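Local coordinates for sulfhydryl oxidase 1 (Homo sapiens, PDB 3LLK), which catalyses the FAD-dependent oxidation of thiols to disulfides, most likely passing the electrons to molecular oxygen as related sulfhydryl oxidases do, at residues Y55-P60 with T130-R135; L125-T130 with A248-S253; A188-W193 with E240-F245. All coordinates share one frame; numbering follows the deposited sequence.

Contact 1 of 3, residues Y55-P60 with T130-R135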
loop_
_atom_site.group_PDB
_atom_site.type_symbol
_atom_site.label_atom_id
_atom_site.label_comp_id
_atom_site.label_asym_id
_atom_site.label_seq_id
_atom_site.Cartn_x
_atom_site.Cartn_y
_atom_site.Cartn_z
ATOM N N TYR A 55 -7.058 1.605 -9.635
ATOM C CA TYR A 55 -5.687 1.118 -9.770
ATOM C C TYR A 55 -5.294 -0.236 -9.169
ATOM O O TYR A 55 -4.231 -0.757 -9.495
ATOM C CB TYR A 55 -4.728 2.193 -9.255
ATOM C CG TYR A 55 -4.794 3.476 -10.060
ATOM C CD1 TYR A 55 -4.491 3.481 -11.427
ATOM C CD2 TYR A 55 -5.161 4.681 -9.461
ATOM C CE1 TYR A 55 -4.552 4.656 -12.175
ATOM C CE2 TYR A 55 -5.226 5.859 -10.194
ATOM C CZ TYR A 55 -4.919 5.841 -11.553
ATOM O OH TYR A 55 -4.964 7.011 -12.275
ATOM N N PHE A 56 -6.112 -0.803 -8.285
ATOM C CA PHE A 56 -5.753 -2.096 -7.721
ATOM C C PHE A 56 -5.721 -3.108 -8.866
ATOM O O PHE A 56 -6.658 -3.178 -9.658
ATOM C CB PHE A 56 -6.762 -2.537 -6.663
ATOM C CG PHE A 56 -6.387 -3.822 -5.983
ATOM C CD1 PHE A 56 -6.854 -5.045 -6.466
ATOM C CD2 PHE A 56 -5.551 -3.816 -4.868
ATOM C CE1 PHE A 56 -6.495 -6.252 -5.844
ATOM C CE2 PHE A 56 -5.179 -5.020 -4.229
ATOM C CZ PHE A 56 -5.653 -6.236 -4.719
ATOM N N PRO A 57 -4.639 -3.907 -8.964
ATOM C CA PRO A 57 -4.485 -4.917 -10.026
ATOM C C PRO A 57 -5.282 -6.190 -9.737
ATOM O O PRO A 57 -4.730 -7.286 -9.727
ATOM C CB PRO A 57 -2.982 -5.175 -10.023
ATOM C CG PRO A 57 -2.664 -5.126 -8.543
ATOM C CD PRO A 57 -3.477 -3.920 -8.049
ATOM N N GLY A 58 -6.584 -6.042 -9.523
ATOM C CA GLY A 58 -7.398 -7.185 -9.173
ATOM C C GLY A 58 -7.948 -8.080 -10.262
ATOM O O GLY A 58 -8.069 -7.688 -11.423
ATOM N N ARG A 59 -8.266 -9.309 -9.867
ATOM C CA ARG A 59 -8.859 -10.270 -10.779
ATOM C C ARG A 59 -10.265 -9.722 -10.992
ATOM O O ARG A 59 -10.720 -8.864 -10.226
ATOM C CB ARG A 59 -8.935 -11.658 -10.139
ATOM C CG ARG A 59 -7.615 -12.207 -9.647
ATOM C CD ARG A 59 -7.560 -12.206 -8.126
ATOM N NE ARG A 59 -8.008 -13.463 -7.526
ATOM C CZ ARG A 59 -9.241 -13.954 -7.610
ATOM N NH1 ARG A 59 -10.184 -13.303 -8.275
ATOM N NH2 ARG A 59 -9.532 -15.107 -7.019
ATOM N N PRO A 60 -10.977 -10.217 -12.019
ATOM C CA PRO A 60 -12.335 -9.763 -12.327
ATOM C C PRO A 60 -13.311 -9.685 -11.152
ATOM O O PRO A 60 -13.982 -8.674 -10.975
ATOM C CB PRO A 60 -12.787 -10.745 -13.412
ATOM C CG PRO A 60 -12.003 -11.989 -13.091
ATOM C CD PRO A 60 -10.642 -11.417 -12.807
ATOM N N THR A 130 0.955 3.432 -6.736
ATOM C CA THR A 130 1.694 4.526 -7.377
ATOM C C THR A 130 2.195 4.136 -8.760
ATOM O O THR A 130 2.147 4.943 -9.703
ATOM C CB THR A 130 2.905 5.017 -6.532
ATOM O OG1 THR A 130 3.832 3.945 -6.314
ATOM C CG2 THR A 130 2.431 5.563 -5.205
ATOM N N VAL A 131 2.668 2.899 -8.891
ATOM C CA VAL A 131 3.168 2.442 -10.170
ATOM C C VAL A 131 2.052 2.294 -11.192
ATOM O O VAL A 131 2.214 2.686 -12.342
ATOM C CB VAL A 131 3.949 1.119 -10.040
ATOM C CG1 VAL A 131 4.300 0.583 -11.432
ATOM C CG2 VAL A 131 5.237 1.370 -9.241
ATOM N N GLN A 132 0.922 1.732 -10.782
ATOM C CA GLN A 132 -0.205 1.585 -11.692
ATOM C C GLN A 132 -0.582 2.962 -12.248
ATOM O O GLN A 132 -0.879 3.103 -13.433
ATOM C CB GLN A 132 -1.412 1.004 -10.963
ATOM C CG GLN A 132 -1.300 -0.462 -10.598
ATOM C CD GLN A 132 -1.673 -1.379 -11.750
ATOM O OE1 GLN A 132 -0.873 -1.624 -12.645
ATOM N NE2 GLN A 132 -2.898 -1.881 -11.730
ATOM N N ALA A 133 -0.562 3.972 -11.381
ATOM C CA ALA A 133 -0.916 5.337 -11.775
ATOM C C ALA A 133 0.108 5.970 -12.707
ATOM O O ALA A 133 -0.212 6.916 -13.432
ATOM C CB ALA A 133 -1.076 6.220 -10.530
ATOM N N ALA A 134 1.334 5.454 -12.675
ATOM C CA ALA A 134 2.406 5.984 -13.501
ATOM C C ALA A 134 2.489 5.285 -14.852
ATOM O O ALA A 134 3.150 5.771 -15.767
ATOM C CB ALA A 134 3.739 5.872 -12.768
ATOM N N ARG A 135 1.841 4.134 -14.969
ATOM C CA ARG A 135 1.829 3.407 -16.230
ATOM C C ARG A 135 0.585 3.897 -16.933
ATOM O O ARG A 135 -0.224 3.111 -17.424
ATOM C CB ARG A 135 1.748 1.898 -15.996
ATOM C CG ARG A 135 3.105 1.199 -16.036
ATOM C CD ARG A 135 3.011 -0.229 -15.525
ATOM N NE ARG A 135 2.563 -0.263 -14.137
ATOM C CZ ARG A 135 2.340 -1.379 -13.453
ATOM N NH1 ARG A 135 2.524 -2.552 -14.036
ATOM N NH2 ARG A 135 1.931 -1.319 -12.192
#
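Q132 and A133, near the C-terminal end of helix 118-134, meet Y55 where helix 39-55 gives way to the loop that leads to helix 60-75. Q132 comes first. Its CB lies 3.9 Å from CB of Y55, and the two side chains run past each other in opposite directions. The chain then bends at chi2 (-83°), and its amide ends on the Y55 carbonyl: NE2 donates to Y55 O over 2.8 Å, with an N-H...O angle of 160°. The acceptor sits almost in the amide plane, whereas the donor is tilted from the carbonyl plane. The same NE2 is 3.7 Å from P57 CB, so the amide closes against the inverse gamma turn centred on P57. A133 follows, laying its methyl over one face of the Y55 ring, toward the rim; CB is 4.1 Å from the ring centroid, a CH-pi contact, and CA is 3.7 Å from CE1. Beyond the ring, Y55 OH is hydrogen-bonded to Q136. A side-chain hydrogen bond to the last carbonyl of helix 39-55, with a CH-pi contact beside it, thus joins the N-terminal FAD-dependent sulfhydryl oxidase family region to the Erv1/Alr region, consistent with the pseudo-dimer of degenerate and functional oxidase domains in QSOX.

Contact 2 of 3, residues L125-T130 with A248-S253; sequences LFHFLT and AHFSPS. With FAD (flavin-adenine dinucleotide), chain D.
H127 and F250 form the tight, cofactor-facing half of this contact. CB of H127 stands over one face of the F250 ring, 3.5 Å from its centroid, a close CH-pi contact made by the methylene and not by the imidazole. The two rings are near parallel, at 20°, but slid apart so that they barely overlap. The H127 ring instead has the FAD adenine over one face, with C2A above its centre and 3.1 Å from NE2. F250 meets the same adenine with its rim, CZ lying 3.5 Å from FAD N3A, while H249 CD2 covers the ring face opposite H127 CB. Histidine and phenylalanine thus line the adenine end of the FAD pocket in the helical Erv1/Alr fold, and a hydrogen bond between H127 NE2 and H196 ND1 ties the imidazole to helix 185-203. Farther from the cofactor, F128 packs against main chain: F250 O lies over one ring face, toward the rim, and F128 CZ is 3.3 Å from S251 C. F250 is the centre of an inverse gamma turn here, just past the end of helix 239-249. The looser, solvent side is reached at exposed P252, whose CD touches F128 CZ at 4.1 Å.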
loop_
_atom_site.group_PDB
_atom_site.type_symbol
_atom_site.label_atom_id
_atom_site.label_comp_id
_atom_site.label_asym_id
_atom_site.label_seq_id
_atom_site.Cartn_x
_atom_site.Cartn_y
_atom_site.Cartn_z
ATOM N N LEU A 125 1.012 -2.750 -1.300
ATOM C CA LEU A 125 -0.193 -2.202 -1.921
ATOM C C LEU A 125 0.030 -0.753 -2.351
ATOM O O LEU A 125 -0.264 -0.390 -3.492
ATOM C CB LEU A 125 -1.382 -2.280 -0.947
ATOM C CG LEU A 125 -2.700 -1.564 -1.302
ATOM C CD1 LEU A 125 -3.206 -2.041 -2.661
ATOM C CD2 LEU A 125 -3.761 -1.837 -0.222
ATOM N N PHE A 126 0.563 0.070 -1.443
ATOM C CA PHE A 126 0.821 1.484 -1.740
ATOM C C PHE A 126 1.745 1.672 -2.954
ATOM O O PHE A 126 1.435 2.442 -3.865
ATOM C CB PHE A 126 1.442 2.208 -0.523
ATOM C CG PHE A 126 0.475 2.481 0.615
ATOM C CD1 PHE A 126 -0.903 2.335 0.452
ATOM C CD2 PHE A 126 0.960 2.890 1.855
ATOM C CE1 PHE A 126 -1.786 2.589 1.519
ATOM C CE2 PHE A 126 0.090 3.149 2.925
ATOM C CZ PHE A 126 -1.283 2.996 2.754
ATOM N N HIS A 127 2.892 0.995 -2.946
ATOM C CA HIS A 127 3.838 1.097 -4.057
ATOM C C HIS A 127 3.158 0.687 -5.360
ATOM O O HIS A 127 3.314 1.335 -6.398
ATOM C CB HIS A 127 5.057 0.195 -3.825
ATOM C CG HIS A 127 5.981 0.686 -2.757
ATOM N ND1 HIS A 127 6.678 1.869 -2.866
ATOM C CD2 HIS A 127 6.299 0.174 -1.543
ATOM C CE1 HIS A 127 7.382 2.066 -1.767
ATOM N NE2 HIS A 127 7.170 1.052 -0.949
ATOM N N PHE A 128 2.382 -0.381 -5.298
ATOM C CA PHE A 128 1.719 -0.866 -6.490
ATOM C C PHE A 128 0.762 0.176 -7.037
ATOM O O PHE A 128 0.721 0.400 -8.250
ATOM C CB PHE A 128 0.997 -2.181 -6.207
ATOM C CG PHE A 128 0.984 -3.116 -7.380
ATOM C CD1 PHE A 128 0.289 -2.789 -8.537
ATOM C CD2 PHE A 128 1.696 -4.313 -7.337
ATOM C CE1 PHE A 128 0.300 -3.636 -9.645
ATOM C CE2 PHE A 128 1.715 -5.173 -8.437
ATOM C CZ PHE A 128 1.015 -4.832 -9.595
ATOM N N LEU A 129 0.015 0.833 -6.149
ATOM C CA LEU A 129 -0.924 1.857 -6.576
ATOM C C LEU A 129 -0.187 3.002 -7.273
ATOM O O LEU A 129 -0.652 3.483 -8.299
ATOM C CB LEU A 129 -1.739 2.393 -5.383
ATOM C CG LEU A 129 -2.707 1.379 -4.750
ATOM C CD1 LEU A 129 -3.357 1.970 -3.510
ATOM C CD2 LEU A 129 -3.770 0.984 -5.774
ATOM N N THR A 130 0.955 3.432 -6.736
ATOM C CA THR A 130 1.694 4.526 -7.377
ATOM C C THR A 130 2.195 4.136 -8.760
ATOM O O THR A 130 2.147 4.943 -9.703
ATOM C CB THR A 130 2.905 5.017 -6.532
ATOM O OG1 THR A 130 3.832 3.945 -6.314
ATOM C CG2 THR A 130 2.431 5.563 -5.205
ATOM N N ALA A 248 8.744 -2.343 -13.324
ATOM C CA ALA A 248 8.770 -3.763 -13.658
ATOM C C ALA A 248 8.355 -4.619 -12.463
ATOM O O ALA A 248 7.588 -5.569 -12.604
ATOM C CB ALA A 248 10.175 -4.168 -14.114
ATOM N N HIS A 249 8.869 -4.278 -11.284
ATOM C CA HIS A 249 8.582 -5.038 -10.070
ATOM C C HIS A 249 7.113 -4.973 -9.645
ATOM O O HIS A 249 6.471 -6.004 -9.401
ATOM C CB HIS A 249 9.480 -4.545 -8.931
ATOM C CG HIS A 249 9.338 -5.338 -7.673
ATOM N ND1 HIS A 249 10.012 -6.521 -7.457
ATOM C CD2 HIS A 249 8.557 -5.147 -6.582
ATOM C CE1 HIS A 249 9.654 -7.023 -6.289
ATOM N NE2 HIS A 249 8.772 -6.209 -5.738
ATOM N N PHE A 250 6.578 -3.764 -9.552
ATOM C CA PHE A 250 5.182 -3.592 -9.162
ATOM C C PHE A 250 4.264 -3.548 -10.382
ATOM O O PHE A 250 3.593 -2.547 -10.629
ATOM C CB PHE A 250 5.032 -2.306 -8.342
ATOM C CG PHE A 250 5.789 -2.330 -7.044
ATOM C CD1 PHE A 250 5.356 -3.125 -5.986
ATOM C CD2 PHE A 250 6.926 -1.552 -6.873
ATOM C CE1 PHE A 250 6.046 -3.141 -4.769
ATOM C CE2 PHE A 250 7.626 -1.559 -5.658
ATOM C CZ PHE A 250 7.179 -2.361 -4.604
ATOM N N SER A 251 4.244 -4.641 -11.141
ATOM C CA SER A 251 3.414 -4.736 -12.343
ATOM C C SER A 251 2.579 -6.015 -12.310
ATOM O O SER A 251 2.974 -7.015 -11.705
ATOM C CB SER A 251 4.291 -4.737 -13.602
ATOM O OG SER A 251 5.020 -5.947 -13.702
ATOM N N PRO A 252 1.415 -5.999 -12.973
ATOM C CA PRO A 252 0.530 -7.166 -13.008
ATOM C C PRO A 252 1.217 -8.459 -13.442
ATOM O O PRO A 252 0.895 -9.532 -12.934
ATOM C CB PRO A 252 -0.573 -6.734 -13.971
ATOM C CG PRO A 252 -0.647 -5.248 -13.742
ATOM C CD PRO A 252 0.810 -4.856 -13.685
ATOM N N SER A 253 2.170 -8.358 -14.363
ATOM C CA SER A 253 2.869 -9.549 -14.846
ATOM C C SER A 253 3.783 -10.159 -13.793
ATOM O O SER A 253 4.109 -11.345 -13.862
ATOM C CB SER A 253 3.683 -9.234 -16.109
ATOM O OG SER A 253 4.718 -8.296 -15.854
HETATM P PA FAD D . 8.355 -3.766 4.691
HETATM O O1A FAD D . 6.961 -3.899 5.195
HETATM O O2A FAD D . 9.221 -2.594 4.992
HETATM O O5B FAD D . 8.397 -3.962 3.135
HETATM C C5B FAD D . 7.421 -4.653 2.353
HETATM C C4B FAD D . 8.246 -5.180 1.208
HETATM O O4B FAD D . 8.218 -4.124 0.209
HETATM C C3B FAD D . 9.628 -5.868 1.261
HETATM O O3B FAD D . 9.628 -7.248 1.622
HETATM C C2B FAD D . 10.132 -5.520 -0.066
HETATM O O2B FAD D . 9.813 -6.417 -1.084
HETATM C C1B FAD D . 9.504 -4.162 -0.417
HETATM N N9A FAD D . 10.212 -2.956 -0.120
HETATM C C8A FAD D . 11.185 -2.624 0.859
HETATM N N7A FAD D . 11.653 -1.421 0.817
HETATM C C5A FAD D . 10.971 -0.885 -0.268
HETATM C C6A FAD D . 11.077 0.390 -0.855
HETATM N N6A FAD D . 11.932 1.330 -0.430
HETATM N N1A FAD D . 10.311 0.706 -1.961
HETATM C C2A FAD D . 9.489 -0.190 -2.573
HETATM N N3A FAD D . 9.379 -1.464 -1.997
HETATM C C4A FAD D . 10.154 -1.756 -0.830
HETATM N N1 FAD D . 7.195 0.402 11.979
HETATM C C2 FAD D . 7.866 0.812 13.111
HETATM O O2 FAD D . 8.242 -0.079 13.890
HETATM N N3 FAD D . 8.008 2.194 13.132
HETATM C C4 FAD D . 7.560 3.139 12.177
HETATM O O4 FAD D . 7.737 4.386 12.379
HETATM C C4X FAD D . 6.897 2.626 11.081
HETATM N N5 FAD D . 6.311 3.501 10.110
HETATM C C5X FAD D . 5.516 3.056 9.021
HETATM C C6 FAD D . 4.899 4.023 8.204
HETATM C C7 FAD D . 4.124 3.569 7.100
HETATM C C7M FAD D . 3.485 4.675 6.260
HETATM C C8 FAD D . 3.972 2.178 6.819
HETATM C C8M FAD D . 3.228 1.502 5.686
HETATM C C9 FAD D . 4.569 1.250 7.672
HETATM C C9A FAD D . 5.320 1.599 8.825
HETATM N N10 FAD D . 6.051 0.804 9.848
HETATM C C10 FAD D . 6.711 1.211 10.978
HETATM C "C1'" FAD D . 6.176 -0.589 9.558
HETATM C "C2'" FAD D . 7.367 -1.056 8.777
HETATM O "O2'" FAD D . 7.705 -0.099 7.742
HETATM C "C3'" FAD D . 7.306 -2.406 8.132
HETATM O "O3'" FAD D . 6.154 -2.496 7.303
HETATM C "C4'" FAD D . 7.446 -3.663 8.975
HETATM O "O4'" FAD D . 8.481 -3.491 9.990
HETATM C "C5'" FAD D . 7.599 -4.948 8.284
HETATM O "O5'" FAD D . 8.853 -4.903 7.599
HETATM P P FAD D . 9.281 -5.867 6.459
HETATM O O1P FAD D . 10.696 -6.105 6.744
HETATM O O2P FAD D . 8.435 -7.086 6.376
HETATM O O3P FAD D . 9.148 -5.103 5.048
#

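Contact 3 of 3, residues A188-W193 with E240-F245. With FAD (flavin-adenine dinucleotide), chain D.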
loop_
_atom_site.group_PDB
_atom_site.type_symbol
_atom_site.label_atom_id
_atom_site.label_comp_id
_atom_site.label_asym_id
_atom_site.label_seq_id
_atom_site.Cartn_x
_atom_site.Cartn_y
_atom_site.Cartn_z
ATOM N N ALA A 188 6.003 10.595 -7.901
ATOM C CA ALA A 188 5.258 10.031 -6.780
ATOM C C ALA A 188 5.763 8.624 -6.491
ATOM O O ALA A 188 5.887 8.223 -5.331
ATOM C CB ALA A 188 3.763 10.004 -7.088
ATOM N N VAL A 189 6.064 7.880 -7.548
ATOM C CA VAL A 189 6.583 6.525 -7.385
ATOM C C VAL A 189 7.913 6.567 -6.635
ATOM O O VAL A 189 8.130 5.805 -5.689
ATOM C CB VAL A 189 6.811 5.834 -8.749
ATOM C CG1 VAL A 189 7.714 4.610 -8.577
ATOM C CG2 VAL A 189 5.468 5.413 -9.344
ATOM N N LEU A 190 8.796 7.462 -7.066
ATOM C CA LEU A 190 10.112 7.600 -6.458
ATOM C C LEU A 190 10.023 8.172 -5.055
ATOM O O LEU A 190 10.829 7.843 -4.192
ATOM C CB LEU A 190 11.002 8.496 -7.320
ATOM C CG LEU A 190 11.427 7.928 -8.676
ATOM C CD1 LEU A 190 12.148 9.000 -9.480
ATOM C CD2 LEU A 190 12.328 6.717 -8.466
ATOM N N TRP A 191 9.054 9.049 -4.830
ATOM C CA TRP A 191 8.894 9.650 -3.512
ATOM C C TRP A 191 8.562 8.591 -2.467
ATOM O O TRP A 191 9.113 8.597 -1.363
ATOM C CB TRP A 191 7.776 10.701 -3.500
ATOM C CG TRP A 191 7.689 11.386 -2.160
ATOM C CD1 TRP A 191 8.392 12.487 -1.760
ATOM C CD2 TRP A 191 6.959 10.940 -1.007
ATOM N NE1 TRP A 191 8.155 12.751 -0.435
ATOM C CE2 TRP A 191 7.279 11.820 0.055
ATOM C CE3 TRP A 191 6.071 9.883 -0.766
ATOM C CZ2 TRP A 191 6.742 11.676 1.337
ATOM C CZ3 TRP A 191 5.534 9.738 0.514
ATOM C CH2 TRP A 191 5.875 10.635 1.549
ATOM N N LEU A 192 7.639 7.699 -2.808
ATOM C CA LEU A 192 7.227 6.650 -1.874
ATOM C C LEU A 192 8.371 5.671 -1.661
ATOM O O LEU A 192 8.604 5.194 -0.549
ATOM C CB LEU A 192 6.007 5.900 -2.414
ATOM C CG LEU A 192 5.298 4.978 -1.412
ATOM C CD1 LEU A 192 4.836 5.773 -0.208
ATOM C CD2 LEU A 192 4.116 4.298 -2.099
ATOM N N TRP A 193 9.080 5.374 -2.744
ATOM C CA TRP A 193 10.206 4.458 -2.703
ATOM C C TRP A 193 11.294 4.948 -1.755
ATOM O O TRP A 193 11.724 4.216 -0.856
ATOM C CB TRP A 193 10.785 4.294 -4.109
ATOM C CG TRP A 193 12.205 3.808 -4.140
ATOM C CD1 TRP A 193 12.651 2.546 -3.873
ATOM C CD2 TRP A 193 13.367 4.589 -4.452
ATOM N NE1 TRP A 193 14.018 2.491 -4.002
ATOM C CE2 TRP A 193 14.484 3.730 -4.355
ATOM C CE3 TRP A 193 13.570 5.930 -4.801
ATOM C CZ2 TRP A 193 15.796 4.170 -4.594
ATOM C CZ3 TRP A 193 14.876 6.370 -5.040
ATOM C CH2 TRP A 193 15.971 5.489 -4.933
ATOM N N GLU A 240 17.046 6.670 -12.757
ATOM C CA GLU A 240 16.366 6.200 -13.958
ATOM C C GLU A 240 16.233 4.686 -13.939
ATOM O O GLU A 240 15.164 4.141 -14.213
ATOM C CB GLU A 240 17.129 6.624 -15.217
ATOM C CG GLU A 240 17.201 8.115 -15.430
ATOM C CD GLU A 240 17.720 8.467 -16.813
ATOM O OE1 GLU A 240 17.935 9.673 -17.079
ATOM O OE2 GLU A 240 17.906 7.531 -17.629
ATOM N N ALA A 241 17.326 4.003 -13.623
ATOM C CA ALA A 241 17.294 2.546 -13.574
ATOM C C ALA A 241 16.310 2.090 -12.491
ATOM O O ALA A 241 15.536 1.159 -12.699
ATOM C CB ALA A 241 18.703 1.995 -13.283
ATOM N N THR A 242 16.360 2.757 -11.342
ATOM C CA THR A 242 15.491 2.446 -10.207
ATOM C C THR A 242 14.017 2.609 -10.602
ATOM O O THR A 242 13.184 1.755 -10.296
ATOM C CB THR A 242 15.834 3.362 -9.003
ATOM O OG1 THR A 242 17.186 3.110 -8.592
ATOM C CG2 THR A 242 14.889 3.097 -7.811
ATOM N N LEU A 243 13.696 3.694 -11.300
ATOM C CA LEU A 243 12.315 3.916 -11.732
ATOM C C LEU A 243 11.838 2.759 -12.609
ATOM O O LEU A 243 10.728 2.254 -12.432
ATOM C CB LEU A 243 12.191 5.241 -12.503
ATOM C CG LEU A 243 10.779 5.586 -13.004
ATOM C CD1 LEU A 243 9.817 5.704 -11.807
ATOM C CD2 LEU A 243 10.824 6.890 -13.802
ATOM N N ASN A 244 12.680 2.336 -13.551
ATOM C CA ASN A 244 12.331 1.236 -14.439
ATOM C C ASN A 244 12.156 -0.052 -13.649
ATOM O O ASN A 244 11.211 -0.804 -13.877
ATOM C CB ASN A 244 13.409 1.032 -15.507
ATOM C CG ASN A 244 13.449 2.160 -16.521
ATOM O OD1 ASN A 244 12.417 2.572 -17.050
ATOM N ND2 ASN A 244 14.647 2.662 -16.804
ATOM N N PHE A 245 13.064 -0.320 -12.715
ATOM C CA PHE A 245 12.925 -1.535 -11.929
ATOM C C PHE A 245 11.598 -1.491 -11.174
ATOM O O PHE A 245 10.868 -2.478 -11.129
ATOM C CB PHE A 245 14.067 -1.691 -10.919
ATOM C CG PHE A 245 13.828 -2.787 -9.913
ATOM C CD1 PHE A 245 13.994 -4.123 -10.262
ATOM C CD2 PHE A 245 13.373 -2.480 -8.630
ATOM C CE1 PHE A 245 13.709 -5.145 -9.349
ATOM C CE2 PHE A 245 13.085 -3.484 -7.716
ATOM C CZ PHE A 245 13.253 -4.825 -8.076
HETATM P PA FAD D . 8.355 -3.766 4.691
HETATM O O1A FAD D . 6.961 -3.899 5.195
HETATM O O2A FAD D . 9.221 -2.594 4.992
HETATM O O5B FAD D . 8.397 -3.962 3.135
HETATM C C5B FAD D . 7.421 -4.653 2.353
HETATM C C4B FAD D . 8.246 -5.180 1.208
HETATM O O4B FAD D . 8.218 -4.124 0.209
HETATM C C3B FAD D . 9.628 -5.868 1.261
HETATM O O3B FAD D . 9.628 -7.248 1.622
HETATM C C2B FAD D . 10.132 -5.520 -0.066
HETATM O O2B FAD D . 9.813 -6.417 -1.084
HETATM C C1B FAD D . 9.504 -4.162 -0.417
HETATM N N9A FAD D . 10.212 -2.956 -0.120
HETATM C C8A FAD D . 11.185 -2.624 0.859
HETATM N N7A FAD D . 11.653 -1.421 0.817
HETATM C C5A FAD D . 10.971 -0.885 -0.268
HETATM C C6A FAD D . 11.077 0.390 -0.855
HETATM N N6A FAD D . 11.932 1.330 -0.430
HETATM N N1A FAD D . 10.311 0.706 -1.961
HETATM C C2A FAD D . 9.489 -0.190 -2.573
HETATM N N3A FAD D . 9.379 -1.464 -1.997
HETATM C C4A FAD D . 10.154 -1.756 -0.830
HETATM N N1 FAD D . 7.195 0.402 11.979
HETATM C C2 FAD D . 7.866 0.812 13.111
HETATM O O2 FAD D . 8.242 -0.079 13.890
HETATM N N3 FAD D . 8.008 2.194 13.132
HETATM C C4 FAD D . 7.560 3.139 12.177
HETATM O O4 FAD D . 7.737 4.386 12.379
HETATM C C4X FAD D . 6.897 2.626 11.081
HETATM N N5 FAD D . 6.311 3.501 10.110
HETATM C C5X FAD D . 5.516 3.056 9.021
HETATM C C6 FAD D . 4.899 4.023 8.204
HETATM C C7 FAD D . 4.124 3.569 7.100
HETATM C C7M FAD D . 3.485 4.675 6.260
HETATM C C8 FAD D . 3.972 2.178 6.819
HETATM C C8M FAD D . 3.228 1.502 5.686
HETATM C C9 FAD D . 4.569 1.250 7.672
HETATM C C9A FAD D . 5.320 1.599 8.825
HETATM N N10 FAD D . 6.051 0.804 9.848
HETATM C C10 FAD D . 6.711 1.211 10.978
HETATM C "C1'" FAD D . 6.176 -0.589 9.558
HETATM C "C2'" FAD D . 7.367 -1.056 8.777
HETATM O "O2'" FAD D . 7.705 -0.099 7.742
HETATM C "C3'" FAD D . 7.306 -2.406 8.132
HETATM O "O3'" FAD D . 6.154 -2.496 7.303
HETATM C "C4'" FAD D . 7.446 -3.663 8.975
HETATM O "O4'" FAD D . 8.481 -3.491 9.990
HETATM C "C5'" FAD D . 7.599 -4.948 8.284
HETATM O "O5'" FAD D . 8.853 -4.903 7.599
HETATM P P FAD D . 9.281 -5.867 6.459
HETATM O O1P FAD D . 10.696 -6.105 6.744
HETATM O O2P FAD D . 8.435 -7.086 6.376
HETATM O O3P FAD D . 9.148 -5.103 5.048
#
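The segments 188-193 and 240-245, of helices 185-203 and 239-249, cross almost perpendicularly, at 94°, with their axes 10.4 Å apart at closest approach and L190 and L243 nearest in CA position. At one end of the crossing, W193 offers an indole face to T242. The threonine methyl CG2, anti to the backbone N, lies 3.7 Å from the centroid of the six-membered ring in a CH-pi contact, displaced toward the rim and 3.5 Å from CZ2. The hydroxyl of T242 is bonded to D238 O, and the indole NE1 to W218 O, so polar ties outside the crossing hold both groups. W193 also belongs to the FAD pocket of this helical Erv1/Alr fold: its carbonyl O accepts a 2.9 Å hydrogen bond from FAD N6A, and CD1 on the indole edge is 3.5 Å from FAD N1A. An alanine at W193 would probably leave T242 CG2 and FAD N1A without their indole neighbour and W218 O without its NE1 donor, opening a gap between the helices. Nearer the middle of the segments the packing is aliphatic: L243 CD1 touches V189 CG1 at 4.0 Å and L190 CG at 4.2 Å, the side chains of V189 and L190 each crossing that of L243 at about a right angle.

From the N terminus, the chain first reaches the loop after helix 39-55, and contact 1 closes when helix 118-134 returns to it some 70 residues later. Contact 2 opens on that same helix before contact 1 has closed, so the two cross and share T130. Helix 185-203 then opens contact 3, which helix 239-249 closes before the chain continues into the turn that completes contact 2; contact 3 therefore lies wholly within the span of contact 2 and in series with contact 1. Contacts 2 and 3 both touch FAD, and V189 of contact 3 packs on T130. Helix 118-134 thus ties the end of helix 39-55 and its following loop to helix 185-203 and to the turn after helix 239-249.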